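Local coordinates for CELL WALL surface anchor family protein (Streptococcus pneumoniae, PDB 2WW8) that serves as the adhesin of the pneumococcal pilus, probably recognising host cells through an integrin-like domain that carries a metal site, at residues A[224-229]-A[322-327]; A[368-373]-A[530-535]. One frame throughout, in Å; residues are numbered along the deposited sequence.

Contact 1 of 2, residues A[224-229]-A[322-327]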
loop_
_atom_site.group_PDB
_atom_site.type_symbol
_atom_site.label_atom_id
_atom_site.label_comp_id
_atom_site.label_asym_id
_atom_site.label_seq_id
_atom_site.Cartn_x
_atom_site.Cartn_y
_atom_site.Cartn_z
ATOM N N PRO A 224 16.934 29.129 -9.576
ATOM C CA PRO A 224 16.217 28.009 -10.145
ATOM C C PRO A 224 16.454 28.010 -11.657
ATOM O O PRO A 224 17.101 28.930 -12.187
ATOM C CB PRO A 224 14.772 28.306 -9.752
ATOM C CG PRO A 224 14.703 29.770 -9.938
ATOM C CD PRO A 224 16.018 30.260 -9.333
ATOM N N LEU A 225 15.953 26.961 -12.304
ATOM C CA LEU A 225 16.085 26.796 -13.768
ATOM C C LEU A 225 14.828 27.158 -14.523
ATOM O O LEU A 225 13.738 26.806 -14.091
ATOM C CB LEU A 225 16.341 25.324 -14.098
ATOM C CG LEU A 225 17.534 24.679 -13.378
ATOM C CD1 LEU A 225 17.549 23.187 -13.747
ATOM C CD2 LEU A 225 18.866 25.344 -13.784
ATOM N N ASP A 226 14.995 27.834 -15.659
ATOM C CA ASP A 226 13.970 28.089 -16.666
ATOM C C ASP A 226 14.471 27.387 -17.944
ATOM O O ASP A 226 15.467 27.793 -18.545
ATOM C CB ASP A 226 13.770 29.611 -16.941
ATOM C CG ASP A 226 12.852 30.297 -15.908
ATOM O OD1 ASP A 226 11.975 29.649 -15.292
ATOM O OD2 ASP A 226 13.053 31.504 -15.648
ATOM N N VAL A 227 13.764 26.356 -18.368
ATOM C CA VAL A 227 14.260 25.430 -19.365
ATOM C C VAL A 227 13.295 25.334 -20.558
ATOM O O VAL A 227 12.109 25.125 -20.379
ATOM C CB VAL A 227 14.441 24.003 -18.770
ATOM C CG1 VAL A 227 15.058 23.113 -19.812
ATOM C CG2 VAL A 227 15.313 24.040 -17.451
ATOM N N VAL A 228 13.823 25.469 -21.777
ATOM C CA VAL A 228 13.015 25.124 -22.952
ATOM C C VAL A 228 13.588 23.823 -23.574
ATOM O O VAL A 228 14.804 23.667 -23.759
ATOM C CB VAL A 228 13.106 26.222 -24.022
ATOM C CG1 VAL A 228 12.288 25.792 -25.309
ATOM C CG2 VAL A 228 12.587 27.608 -23.422
ATOM N N ILE A 229 12.708 22.888 -23.885
ATOM C CA ILE A 229 13.152 21.676 -24.640
ATOM C C ILE A 229 12.722 21.808 -26.092
ATOM O O ILE A 229 11.539 22.072 -26.334
ATOM C CB ILE A 229 12.547 20.425 -24.047
ATOM C CG1 ILE A 229 13.101 20.284 -22.646
ATOM C CG2 ILE A 229 12.813 19.177 -24.940
ATOM C CD1 ILE A 229 12.492 19.156 -21.852
ATOM N N LEU A 322 3.970 26.102 -25.077
ATOM C CA LEU A 322 4.811 27.269 -25.356
ATOM C C LEU A 322 4.835 28.251 -24.170
ATOM O O LEU A 322 5.020 29.448 -24.388
ATOM C CB LEU A 322 4.296 28.036 -26.574
ATOM C CG LEU A 322 4.435 27.214 -27.848
ATOM C CD1 LEU A 322 3.745 27.830 -29.091
ATOM C CD2 LEU A 322 5.852 26.724 -28.115
ATOM N N LYS A 323 4.625 27.747 -22.954
ATOM C CA LYS A 323 4.625 28.535 -21.729
ATOM C C LYS A 323 5.498 27.848 -20.655
ATOM O O LYS A 323 5.329 26.624 -20.356
ATOM C CB LYS A 323 3.179 28.659 -21.283
ATOM C CG LYS A 323 2.912 29.731 -20.236
ATOM C CD LYS A 323 1.504 29.616 -19.631
ATOM C CE LYS A 323 1.519 28.873 -18.304
ATOM N NZ LYS A 323 0.161 28.350 -17.994
ATOM N N LEU A 324 6.492 28.597 -20.140
ATOM C CA LEU A 324 7.331 28.145 -19.007
ATOM C C LEU A 324 6.390 27.928 -17.837
ATOM O O LEU A 324 5.607 28.836 -17.496
ATOM C CB LEU A 324 8.345 29.227 -18.603
ATOM C CG LEU A 324 9.581 29.236 -19.507
ATOM C CD1 LEU A 324 10.432 30.408 -19.059
ATOM C CD2 LEU A 324 10.290 27.906 -19.410
ATOM N N THR A 325 6.423 26.750 -17.214
ATOM C CA THR A 325 5.444 26.445 -16.172
ATOM C C THR A 325 6.083 25.555 -15.098
ATOM O O THR A 325 6.926 24.721 -15.449
ATOM C CB THR A 325 4.182 25.709 -16.704
ATOM O OG1 THR A 325 3.239 25.505 -15.636
ATOM C CG2 THR A 325 4.467 24.330 -17.261
ATOM N N ASN A 326 5.645 25.686 -13.842
ATOM C CA ASN A 326 5.972 24.709 -12.793
ATOM C C ASN A 326 4.704 24.194 -12.109
ATOM O O ASN A 326 4.734 23.564 -11.045
ATOM C CB ASN A 326 6.936 25.304 -11.758
ATOM C CG ASN A 326 6.294 26.464 -10.976
ATOM O OD1 ASN A 326 5.194 26.896 -11.286
ATOM N ND2 ASN A 326 6.959 26.940 -9.935
ATOM N N ASP A 327 3.558 24.485 -12.713
ATOM C CA ASP A 327 2.315 23.998 -12.108
ATOM C C ASP A 327 2.180 22.484 -12.436
ATOM O O ASP A 327 2.297 22.097 -13.597
ATOM C CB ASP A 327 1.147 24.782 -12.735
ATOM C CG ASP A 327 -0.204 24.154 -12.408
ATOM O OD1 ASP A 327 -0.651 23.198 -13.092
ATOM O OD2 ASP A 327 -0.798 24.623 -11.427
#
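Leu324 is the one side chain of 322-327 that reaches strand 225-229, and its two methyls have different jobs. CD2 sits 3.5 Å from the carbonyl O of Val227 and close to the same residue's amide N, so it packs on the strand backbone. CD1 rests against the aliphatic root and carboxylate carbon of Asp226, 4.0 Å from Asp226 CG, with the two side chains crossing at about a right angle. Leu324 turns its CG beside its own backbone N (chi1 -81°), which brings both methyls down onto the strand. The Asp226 carboxylate is spoken for elsewhere: OD1 forms salt bridges with Arg375 and Arg269, while OD2 bonds to Ser378. Strand 225-232 is an inner strand of the five-stranded parallel sheet, between 269-275 and 379-386, and 322-327 meets it just ahead of helix 328-337. The Leu324 side chain also touches Ile369 of helix 359-373 and Arg269 and Ala271 of strand 269-275. Chemically, then, the two segments join through van der Waals packing alone; the buried Asp226 charge, balanced by two arginines, probably stays ionised with a methyl lying against it.

Contact 2 of 2, residues A[368-373]-A[530-535]. With CA (calcium ion), chain C.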
loop_
_atom_site.group_PDB
_atom_site.type_symbol
_atom_site.label_atom_id
_atom_site.label_comp_id
_atom_site.label_asym_id
_atom_site.label_seq_id
_atom_site.Cartn_x
_atom_site.Cartn_y
_atom_site.Cartn_z
ATOM N N GLU A 368 12.583 33.384 -27.914
ATOM C CA GLU A 368 11.370 34.142 -27.600
ATOM C C GLU A 368 10.771 33.783 -26.242
ATOM O O GLU A 368 10.486 34.667 -25.413
ATOM C CB GLU A 368 10.306 33.955 -28.713
ATOM C CG GLU A 368 8.974 34.589 -28.434
ATOM C CD GLU A 368 8.024 34.463 -29.657
ATOM O OE1 GLU A 368 8.201 33.651 -30.600
ATOM O OE2 GLU A 368 7.068 35.245 -29.715
ATOM N N ILE A 369 10.571 32.493 -25.991
ATOM C CA ILE A 369 10.056 32.053 -24.695
ATOM C C ILE A 369 10.941 32.527 -23.528
ATOM O O ILE A 369 10.429 33.062 -22.555
ATOM C CB ILE A 369 9.870 30.515 -24.641
ATOM C CG1 ILE A 369 8.743 30.160 -25.626
ATOM C CG2 ILE A 369 9.650 30.012 -23.183
ATOM C CD1 ILE A 369 8.645 28.682 -25.820
ATOM N N LEU A 370 12.244 32.284 -23.602
ATOM C CA LEU A 370 13.160 32.702 -22.496
ATOM C C LEU A 370 13.218 34.225 -22.377
ATOM O O LEU A 370 13.117 34.762 -21.269
ATOM C CB LEU A 370 14.525 32.109 -22.780
ATOM C CG LEU A 370 14.609 30.599 -22.589
ATOM C CD1 LEU A 370 15.920 30.127 -23.180
ATOM C CD2 LEU A 370 14.467 30.218 -21.031
ATOM N N THR A 371 13.287 34.929 -23.513
ATOM C CA THR A 371 13.306 36.382 -23.457
ATOM C C THR A 371 12.022 36.918 -22.774
ATOM O O THR A 371 12.041 37.828 -21.937
ATOM C CB THR A 371 13.582 36.989 -24.881
ATOM O OG1 THR A 371 14.910 36.596 -25.294
ATOM C CG2 THR A 371 13.573 38.529 -24.766
ATOM N N GLN A 372 10.882 36.380 -23.192
ATOM C CA GLN A 372 9.606 36.951 -22.767
ATOM C C GLN A 372 9.169 36.427 -21.417
ATOM O O GLN A 372 8.551 37.168 -20.665
ATOM C CB GLN A 372 8.521 36.654 -23.781
ATOM C CG GLN A 372 8.805 37.498 -25.023
ATOM C CD GLN A 372 7.698 37.308 -25.999
ATOM O OE1 GLN A 372 6.744 36.585 -25.696
ATOM N NE2 GLN A 372 7.801 37.921 -27.168
ATOM N N GLN A 373 9.511 35.180 -21.107
ATOM C CA GLN A 373 8.905 34.554 -19.917
ATOM C C GLN A 373 9.876 34.154 -18.795
ATOM O O GLN A 373 9.406 33.923 -17.694
ATOM C CB GLN A 373 8.125 33.318 -20.321
ATOM C CG GLN A 373 7.084 33.581 -21.474
ATOM C CD GLN A 373 6.439 32.237 -21.849
ATOM O OE1 GLN A 373 6.115 31.445 -20.962
ATOM N NE2 GLN A 373 6.257 31.969 -23.104
ATOM N N ASP A 530 23.293 35.903 -25.079
ATOM C CA ASP A 530 22.423 35.796 -23.917
ATOM C C ASP A 530 22.882 34.912 -22.750
ATOM O O ASP A 530 22.276 34.984 -21.691
ATOM C CB ASP A 530 21.056 35.311 -24.380
ATOM C CG ASP A 530 20.433 36.282 -25.421
ATOM O OD1 ASP A 530 20.841 37.460 -25.521
ATOM O OD2 ASP A 530 19.514 35.855 -26.123
ATOM N N GLY A 531 23.870 34.038 -22.909
ATOM C CA GLY A 531 24.437 33.457 -21.681
ATOM C C GLY A 531 23.641 32.202 -21.320
ATOM O O GLY A 531 23.805 31.692 -20.223
ATOM N N TYR A 532 22.777 31.716 -22.204
ATOM C CA TYR A 532 22.045 30.466 -22.005
ATOM C C TYR A 532 22.986 29.274 -21.944
ATOM O O TYR A 532 24.034 29.282 -22.609
ATOM C CB TYR A 532 21.029 30.209 -23.080
ATOM C CG TYR A 532 19.989 31.252 -23.408
ATOM C CD1 TYR A 532 19.497 32.137 -22.443
ATOM C CD2 TYR A 532 19.521 31.368 -24.729
ATOM C CE1 TYR A 532 18.517 33.117 -22.776
ATOM C CE2 TYR A 532 18.592 32.308 -25.068
ATOM C CZ TYR A 532 18.059 33.146 -24.085
ATOM O OH TYR A 532 17.105 34.090 -24.426
ATOM N N ASP A 533 22.639 28.267 -21.147
ATOM C CA ASP A 533 23.206 26.930 -21.392
ATOM C C ASP A 533 22.392 26.292 -22.537
ATOM O O ASP A 533 21.191 26.068 -22.461
ATOM C CB ASP A 533 23.161 26.032 -20.149
ATOM C CG ASP A 533 23.978 26.604 -19.011
ATOM O OD1 ASP A 533 25.205 26.377 -19.041
ATOM O OD2 ASP A 533 23.414 27.276 -18.103
ATOM N N VAL A 534 23.064 25.873 -23.595
ATOM C CA VAL A 534 22.370 25.245 -24.739
ATOM C C VAL A 534 23.101 23.924 -24.977
ATOM O O VAL A 534 24.301 23.949 -25.331
ATOM C CB VAL A 534 22.490 26.117 -26.009
ATOM C CG1 VAL A 534 21.678 25.476 -27.143
ATOM C CG2 VAL A 534 21.958 27.546 -25.710
ATOM N N PHE A 535 22.350 22.840 -24.817
ATOM C CA PHE A 535 22.799 21.445 -24.996
ATOM C C PHE A 535 22.082 20.832 -26.214
ATOM O O PHE A 535 20.883 21.028 -26.364
ATOM C CB PHE A 535 22.349 20.637 -23.777
ATOM C CG PHE A 535 22.946 21.119 -22.493
ATOM C CD1 PHE A 535 24.311 20.971 -22.256
ATOM C CD2 PHE A 535 22.142 21.719 -21.518
ATOM C CE1 PHE A 535 24.915 21.395 -21.043
ATOM C CE2 PHE A 535 22.754 22.150 -20.272
ATOM C CZ PHE A 535 24.136 22.023 -20.062
HETATM CA CA CA C . 18.148 36.647 -27.891
HETATM O O HOH W 1 16.798 37.955 -26.368
HETATM O O HOH W 2 19.801 38.458 -27.763
HETATM O O HOH W 3 17.680 38.213 -29.621
#
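Leu370 and Tyr532 come at each other from opposite directions, and the leucine ends over the phenol ring. With Leu370 CG beside its own backbone N (chi1 -71°), CD1 lies 3.8 Å from the ring centroid and only 9° off the normal, a CH-pi contact over the middle of the face. Leu370 CB follows at the ring's outer end, 3.6 Å from Tyr532 OH. The opposite face takes Asp530 CB, 3.6 Å above the plane but offset toward the rim, so the ring is sandwiched between helix and turn. This is the tight, buried part. Toward solvent the packing gives way to hydrated calcium: Asp530 OD2 binds the ion at 2.4 Å, and three waters share its shell with Asp367 and Asn526. Thr371, exposed on the helix, does not touch the metal directly; its OG1 hydrogen-bonds to the backbone O of Asp367, one turn earlier, and accepts from a calcium-bound water at 2.6 Å. Tyr532 OH hydrogen-bonds to Asp367 OD1, tying the buried ring to the metal shell. Around this, helix 359-373 lies against the parallel sheet: Leu370 also rests on Val228 of strand 225-232 and Ile382 of strand 379-386, while Tyr532 packs on Lys380 and Ile382 just before strand 533-539.

From the N terminus, the chain lays down strand 225-232, then runs through helix 247-263 and strand 269-275 before 322-327 comes back to close contact 1 over a 92-residue loop. Helix 359-373 opens contact 2 only after that, and 530-535 closes it across 156 residues, so the two loops follow in series, neither nested nor crossed. Even so, their centres lie only about 11 Å apart. Gln373, at the end of the helix, joins them through its side-chain amide: OE1 probably accepts from Leu324 N, and NE2 probably donates to Leu322 O. Leu370 CD2 adds packing on Asp226 O. Together they tie helix 359-373 and the 322-327 segment to strand 225-232 and to the turn that leads into strand 533-539.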